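Local coordinates for putative methyltransferase protein (Bacteroides fragilis, PDB 5BP9) that probably transfers a methyl group from S-adenosylmethionine to a substrate not yet identified, and binds the product S-adenosyl-L-homocysteine, at residues M168-M180 with D242-Y254. Residues are numbered along the deposited sequence; the frame is centred on the assembly and turned at random.
Sequences MNGSGIIGRLENM and DWLYIDFQTLSAY. With SAH (S-adenosyl-L-homocysteine), chain D; ETE (2-{2-[2-2-(methoxy-ethoxy)-ethoxy]-ethoxy}-ethanol), chain B.
The carbonyl oxygen L244 O is gripped from opposite faces of its plane: S171 OG donates to it at 2.7 Å and N169 ND2 at 3.0 Å. Both donors stand out of the carbonyl plane, and neither lies on a lone pair. The strand answers with L244 N, which bonds to G172 O at 3.2 Å with an N-H...O angle of 168°; G172 O also accepts from G175 N within its own turn. The N169 amide, with CG anti to the backbone N (chi1 -165°), lies stacked over one face of the Y245 ring, ND2 above its centre, while OD1 accepts from S201 OG. Beside this network G172 CA sits over the six-membered ring of W243, 3.5 Å from its centroid and nearly straight above the face, a CH-pi contact. The opposite face of W243 meets the bound polyether ETE, and W243 CH2 lies 3.6 Å from C5' of SAH. In this Rossmann-like methyltransferase fold, the loop after strand 161-166 thus meets the end of strand 236-244, an edge of the separate antiparallel sheet, beside the bound SAH; I173 on the same loop also lines the SAH pocket. Farther from the ligand the contact turns apolar. L177 CD2 reaches I246 CD1 at 3.7 Å, and the selenomethionine M180, bent at chi2 (-76°), brings CE against both I246 CD1 and L244 CD2, the latter tightly at 3.5 Å. M180 CG also rests on Y254 CB of helix 248-257, 3.9 Å away.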
loop_
_atom_site.group_PDB
_atom_site.type_symbol
_atom_site.label_atom_id
_atom_site.label_comp_id
_atom_site.label_asym_id
_atom_site.label_seq_id
_atom_site.Cartn_x
_atom_site.Cartn_y
_atom_site.Cartn_z
HETATM N N MSE A 168 -4.957 0.704 -1.178
HETATM C CA MSE A 168 -4.783 2.154 -1.212
HETATM C C MSE A 168 -3.598 2.470 -2.104
HETATM O O MSE A 168 -2.536 2.956 -1.656
HETATM C CB MSE A 168 -4.689 2.748 0.186
HETATM C CG MSE A 168 -5.207 4.181 0.178
HETATM SE SE MSE A 168 -4.125 5.272 -1.061
HETATM C CE MSE A 168 -5.239 6.892 -0.931
ATOM N N ASN A 169 -3.804 2.241 -3.392
ATOM C CA ASN A 169 -2.722 2.204 -4.353
ATOM C C ASN A 169 -1.627 1.271 -3.874
ATOM O O ASN A 169 -0.490 1.683 -3.587
ATOM C CB ASN A 169 -2.142 3.582 -4.691
ATOM C CG ASN A 169 -1.293 3.518 -5.928
ATOM O OD1 ASN A 169 -1.766 3.040 -6.955
ATOM N ND2 ASN A 169 -0.025 3.941 -5.843
ATOM N N GLY A 170 -1.993 -0.008 -3.794
ATOM C CA GLY A 170 -1.120 -1.046 -3.322
ATOM C C GLY A 170 0.145 -1.232 -4.103
ATOM O O GLY A 170 1.135 -1.686 -3.561
ATOM N N SER A 171 0.139 -0.841 -5.376
ATOM C CA SER A 171 1.344 -0.879 -6.170
ATOM C C SER A 171 2.421 0.087 -5.672
ATOM O O SER A 171 3.588 -0.073 -5.990
ATOM C CB SER A 171 1.014 -0.557 -7.617
ATOM O OG SER A 171 0.323 0.654 -7.716
ATOM N N GLY A 172 2.018 1.103 -4.921
ATOM C CA GLY A 172 2.903 2.167 -4.530
ATOM C C GLY A 172 4.240 1.758 -3.996
ATOM O O GLY A 172 5.281 2.273 -4.435
ATOM N N ILE A 173 4.203 0.793 -3.071
ATOM C CA ILE A 173 5.354 0.253 -2.345
ATOM C C ILE A 173 6.452 -0.274 -3.273
ATOM O O ILE A 173 7.638 -0.274 -2.934
ATOM C CB ILE A 173 4.843 -0.806 -1.332
ATOM C CG1 ILE A 173 4.266 -0.059 -0.116
ATOM C CG2 ILE A 173 5.939 -1.723 -0.800
ATOM C CD1 ILE A 173 3.557 -0.927 0.897
ATOM N N ILE A 174 6.028 -0.766 -4.438
ATOM C CA ILE A 174 6.984 -1.298 -5.442
ATOM C C ILE A 174 7.916 -0.183 -5.970
ATOM O O ILE A 174 9.090 -0.437 -6.315
ATOM C CB ILE A 174 6.268 -2.055 -6.587
ATOM C CG1 ILE A 174 5.454 -3.224 -6.011
ATOM C CG2 ILE A 174 7.280 -2.558 -7.642
ATOM C CD1 ILE A 174 4.468 -3.801 -6.971
ATOM N N GLY A 175 7.402 1.044 -6.036
ATOM C CA GLY A 175 8.207 2.234 -6.339
ATOM C C GLY A 175 8.435 2.511 -7.809
ATOM O O GLY A 175 8.108 3.594 -8.308
ATOM N N ARG A 176 9.028 1.534 -8.498
ATOM C CA ARG A 176 9.408 1.672 -9.902
ATOM C C ARG A 176 9.279 0.318 -10.603
ATOM O O ARG A 176 9.369 -0.726 -9.981
ATOM C CB ARG A 176 10.844 2.219 -10.019
ATOM C CG ARG A 176 11.019 3.620 -9.422
ATOM C CD ARG A 176 12.381 4.264 -9.662
ATOM N NE ARG A 176 12.726 4.335 -11.076
ATOM C CZ ARG A 176 12.335 5.293 -11.915
ATOM N NH1 ARG A 176 11.570 6.303 -11.505
ATOM N NH2 ARG A 176 12.718 5.231 -13.180
ATOM N N LEU A 177 9.042 0.354 -11.904
ATOM C CA LEU A 177 8.924 -0.887 -12.682
ATOM C C LEU A 177 10.180 -1.755 -12.604
ATOM O O LEU A 177 10.072 -2.970 -12.647
ATOM C CB LEU A 177 8.578 -0.596 -14.156
ATOM C CG LEU A 177 7.229 0.085 -14.394
ATOM C CD1 LEU A 177 7.113 0.337 -15.885
ATOM C CD2 LEU A 177 6.074 -0.762 -13.873
ATOM N N GLU A 178 11.354 -1.141 -12.472
ATOM C CA GLU A 178 12.595 -1.950 -12.340
ATOM C C GLU A 178 12.629 -2.808 -11.070
ATOM O O GLU A 178 13.456 -3.719 -10.945
ATOM C CB GLU A 178 13.857 -1.081 -12.455
ATOM C CG GLU A 178 14.058 -0.098 -11.316
ATOM C CD GLU A 178 15.308 0.750 -11.437
ATOM O OE1 GLU A 178 16.265 0.365 -12.161
ATOM O OE2 GLU A 178 15.327 1.795 -10.769
ATOM N N ASN A 179 11.746 -2.511 -10.109
ATOM C CA ASN A 179 11.597 -3.350 -8.907
ATOM C C ASN A 179 10.594 -4.491 -9.035
ATOM O O ASN A 179 10.385 -5.223 -8.080
ATOM C CB ASN A 179 11.217 -2.476 -7.728
ATOM C CG ASN A 179 12.347 -1.574 -7.303
ATOM O OD1 ASN A 179 13.529 -1.852 -7.583
ATOM N ND2 ASN A 179 12.008 -0.502 -6.609
HETATM N N MSE A 180 9.980 -4.656 -10.210
HETATM C CA MSE A 180 9.026 -5.752 -10.383
HETATM C C MSE A 180 9.624 -7.133 -10.148
HETATM O O MSE A 180 8.989 -7.945 -9.461
HETATM C CB MSE A 180 8.289 -5.686 -11.726
HETATM C CG MSE A 180 7.276 -4.553 -11.746
HETATM SE SE MSE A 180 5.701 -5.106 -10.691
HETATM C CE MSE A 180 4.929 -3.390 -10.780
ATOM N N ASP A 242 9.687 7.036 -3.962
ATOM C CA ASP A 242 9.038 6.641 -5.198
ATOM C C ASP A 242 7.703 5.943 -4.888
ATOM O O ASP A 242 7.616 5.136 -3.963
ATOM C CB ASP A 242 9.951 5.677 -5.981
ATOM C CG ASP A 242 11.251 6.334 -6.442
ATOM O OD1 ASP A 242 11.316 7.577 -6.639
ATOM O OD2 ASP A 242 12.217 5.594 -6.638
ATOM N N TRP A 243 6.664 6.253 -5.671
ATOM C CA TRP A 243 5.331 5.700 -5.444
ATOM C C TRP A 243 4.775 5.318 -6.813
ATOM O O TRP A 243 4.471 6.172 -7.617
ATOM C CB TRP A 243 4.421 6.690 -4.691
ATOM C CG TRP A 243 3.263 6.079 -3.948
ATOM C CD1 TRP A 243 1.924 6.339 -4.124
ATOM C CD2 TRP A 243 3.352 5.170 -2.850
ATOM N NE1 TRP A 243 1.186 5.614 -3.223
ATOM C CE2 TRP A 243 2.029 4.887 -2.429
ATOM C CE3 TRP A 243 4.412 4.574 -2.181
ATOM C CZ2 TRP A 243 1.752 4.023 -1.362
ATOM C CZ3 TRP A 243 4.149 3.706 -1.142
ATOM C CH2 TRP A 243 2.824 3.429 -0.740
ATOM N N LEU A 244 4.662 4.017 -7.059
ATOM C CA LEU A 244 4.226 3.517 -8.356
ATOM C C LEU A 244 2.714 3.410 -8.454
ATOM O O LEU A 244 2.055 2.757 -7.623
ATOM C CB LEU A 244 4.812 2.131 -8.594
ATOM C CG LEU A 244 4.441 1.423 -9.914
ATOM C CD1 LEU A 244 5.015 2.132 -11.131
ATOM C CD2 LEU A 244 4.907 -0.025 -9.853
ATOM N N TYR A 245 2.162 4.041 -9.485
ATOM C CA TYR A 245 0.810 3.742 -9.979
ATOM C C TYR A 245 0.984 2.934 -11.252
ATOM O O TYR A 245 1.904 3.186 -12.007
ATOM C CB TYR A 245 0.031 5.032 -10.284
ATOM C CG TYR A 245 -0.220 5.886 -9.073
ATOM C CD1 TYR A 245 0.792 6.689 -8.554
ATOM C CD2 TYR A 245 -1.445 5.891 -8.448
ATOM C CE1 TYR A 245 0.590 7.455 -7.423
ATOM C CE2 TYR A 245 -1.666 6.665 -7.313
ATOM C CZ TYR A 245 -0.644 7.446 -6.801
ATOM O OH TYR A 245 -0.847 8.217 -5.664
ATOM N N ILE A 246 0.138 1.939 -11.467
ATOM C CA ILE A 246 0.340 1.056 -12.606
ATOM C C ILE A 246 -1.017 0.683 -13.194
ATOM O O ILE A 246 -1.955 0.288 -12.477
ATOM C CB ILE A 246 1.193 -0.174 -12.211
ATOM C CG1 ILE A 246 1.595 -0.997 -13.438
ATOM C CG2 ILE A 246 0.474 -1.047 -11.177
ATOM C CD1 ILE A 246 2.642 -2.043 -13.143
ATOM N N ASP A 247 -1.130 0.850 -14.506
ATOM C CA ASP A 247 -2.347 0.403 -15.221
ATOM C C ASP A 247 -2.397 -1.112 -15.321
ATOM O O ASP A 247 -1.348 -1.781 -15.239
ATOM C CB ASP A 247 -2.408 1.066 -16.614
ATOM C CG ASP A 247 -1.385 0.517 -17.556
ATOM O OD1 ASP A 247 -0.267 1.028 -17.584
ATOM O OD2 ASP A 247 -1.674 -0.489 -18.236
ATOM N N PHE A 248 -3.605 -1.660 -15.504
ATOM C CA PHE A 248 -3.762 -3.118 -15.461
ATOM C C PHE A 248 -2.940 -3.851 -16.540
ATOM O O PHE A 248 -2.365 -4.917 -16.265
ATOM C CB PHE A 248 -5.240 -3.557 -15.563
ATOM C CG PHE A 248 -5.397 -5.060 -15.531
ATOM C CD1 PHE A 248 -5.314 -5.746 -14.326
ATOM C CD2 PHE A 248 -5.503 -5.795 -16.700
ATOM C CE1 PHE A 248 -5.407 -7.121 -14.285
ATOM C CE2 PHE A 248 -5.584 -7.168 -16.667
ATOM C CZ PHE A 248 -5.534 -7.834 -15.465
ATOM N N GLN A 249 -2.872 -3.309 -17.758
ATOM C CA GLN A 249 -2.140 -4.016 -18.813
ATOM C C GLN A 249 -0.650 -4.067 -18.498
ATOM O O GLN A 249 0.021 -5.091 -18.727
ATOM C CB GLN A 249 -2.359 -3.431 -20.209
ATOM C CG GLN A 249 -3.769 -3.625 -20.732
ATOM C CD GLN A 249 -4.770 -2.747 -20.006
ATOM O OE1 GLN A 249 -4.534 -1.553 -19.831
ATOM N NE2 GLN A 249 -5.860 -3.331 -19.535
ATOM N N THR A 250 -0.121 -2.954 -17.965
ATOM C CA THR A 250 1.287 -2.943 -17.581
ATOM C C THR A 250 1.528 -3.953 -16.436
ATOM O O THR A 250 2.507 -4.697 -16.449
ATOM C CB THR A 250 1.767 -1.513 -17.237
ATOM O OG1 THR A 250 1.568 -0.674 -18.378
ATOM C CG2 THR A 250 3.271 -1.489 -16.864
ATOM N N LEU A 251 0.625 -3.967 -15.460
ATOM C CA LEU A 251 0.732 -4.905 -14.342
ATOM C C LEU A 251 0.712 -6.353 -14.836
ATOM O O LEU A 251 1.541 -7.168 -14.423
ATOM C CB LEU A 251 -0.376 -4.679 -13.326
ATOM C CG LEU A 251 -0.447 -5.647 -12.147
ATOM C CD1 LEU A 251 0.785 -5.518 -11.260
ATOM C CD2 LEU A 251 -1.669 -5.367 -11.314
ATOM N N SER A 252 -0.227 -6.655 -15.735
ATOM C CA SER A 252 -0.338 -7.997 -16.292
ATOM C C SER A 252 0.948 -8.442 -17.011
ATOM O O SER A 252 1.396 -9.611 -16.852
ATOM C CB SER A 252 -1.540 -8.062 -17.235
ATOM O OG SER A 252 -1.733 -9.379 -17.693
ATOM N N ALA A 253 1.557 -7.519 -17.769
ATOM C CA ALA A 253 2.775 -7.828 -18.493
ATOM C C ALA A 253 3.928 -8.166 -17.549
ATOM O O ALA A 253 4.630 -9.160 -17.730
ATOM C CB ALA A 253 3.165 -6.675 -19.399
ATOM N N TYR A 254 4.148 -7.320 -16.546
ATOM C CA TYR A 254 5.236 -7.588 -15.584
ATOM C C TYR A 254 4.965 -8.860 -14.736
ATOM O O TYR A 254 5.889 -9.625 -14.444
ATOM C CB TYR A 254 5.532 -6.335 -14.754
ATOM C CG TYR A 254 6.316 -5.313 -15.560
ATOM C CD1 TYR A 254 7.697 -5.355 -15.614
ATOM C CD2 TYR A 254 5.670 -4.332 -16.313
ATOM C CE1 TYR A 254 8.408 -4.445 -16.379
ATOM C CE2 TYR A 254 6.376 -3.454 -17.108
ATOM C CZ TYR A 254 7.741 -3.506 -17.132
ATOM O OH TYR A 254 8.421 -2.595 -17.916
HETATM N N SAH D . -2.827 0.747 3.800
HETATM C CA SAH D . -2.997 2.034 4.579
HETATM C CB SAH D . -1.868 3.055 4.368
HETATM C CG SAH D . -1.540 3.404 2.915
HETATM S SD SAH D . -0.173 4.525 2.838
HETATM C C SAH D . -4.305 2.690 4.235
HETATM O O SAH D . -5.031 2.233 3.359
HETATM O OXT SAH D . -4.708 3.701 4.809
HETATM C "C5'" SAH D . 1.182 3.432 2.498
HETATM C "C4'" SAH D . 1.771 2.812 3.760
HETATM O "O4'" SAH D . 2.798 1.880 3.362
HETATM C "C3'" SAH D . 2.439 3.773 4.740
HETATM O "O3'" SAH D . 1.914 3.563 6.071
HETATM C "C2'" SAH D . 3.925 3.449 4.628
HETATM O "O2'" SAH D . 4.702 3.725 5.777
HETATM C "C1'" SAH D . 3.909 1.982 4.264
HETATM N N9 SAH D . 5.091 1.440 3.577
HETATM C C8 SAH D . 5.796 2.036 2.600
HETATM N N7 SAH D . 6.760 1.311 2.118
HETATM C C5 SAH D . 6.671 0.127 2.821
HETATM C C6 SAH D . 7.408 -1.066 2.796
HETATM N N6 SAH D . 8.440 -1.272 1.959
HETATM N N1 SAH D . 7.054 -2.065 3.651
HETATM C C2 SAH D . 6.022 -1.855 4.495
HETATM N N3 SAH D . 5.251 -0.759 4.598
HETATM C C4 SAH D . 5.629 0.211 3.741
HETATM O OH2 ETE B . 8.490 5.453 2.287
HETATM C C12 ETE B . 7.393 6.184 2.827
HETATM C C22 ETE B . 6.193 5.814 1.979
HETATM O OH3 ETE B . 5.006 6.400 2.496
HETATM C C13 ETE B . 2.777 7.107 1.909
HETATM C C23 ETE B . 3.886 6.095 1.666
HETATM O OH4 ETE B . 1.660 6.826 1.064
HETATM C C14 ETE B . 1.427 8.407 -0.725
HETATM C C24 ETE B . 0.920 7.975 0.644
HETATM O OH5 ETE B . 0.940 9.710 -1.042
HETATM C C15 ETE B . -0.681 10.807 -2.477
HETATM C C25 ETE B . -0.442 9.730 -1.426
HETATM O OH6 ETE B . -1.973 11.390 -2.280
HETATM C C26 ETE B . -2.073 12.741 -2.730
HETATM O O HOH W 1 -1.397 6.195 -2.071
HETATM O O HOH W 2 10.365 7.532 -9.437
#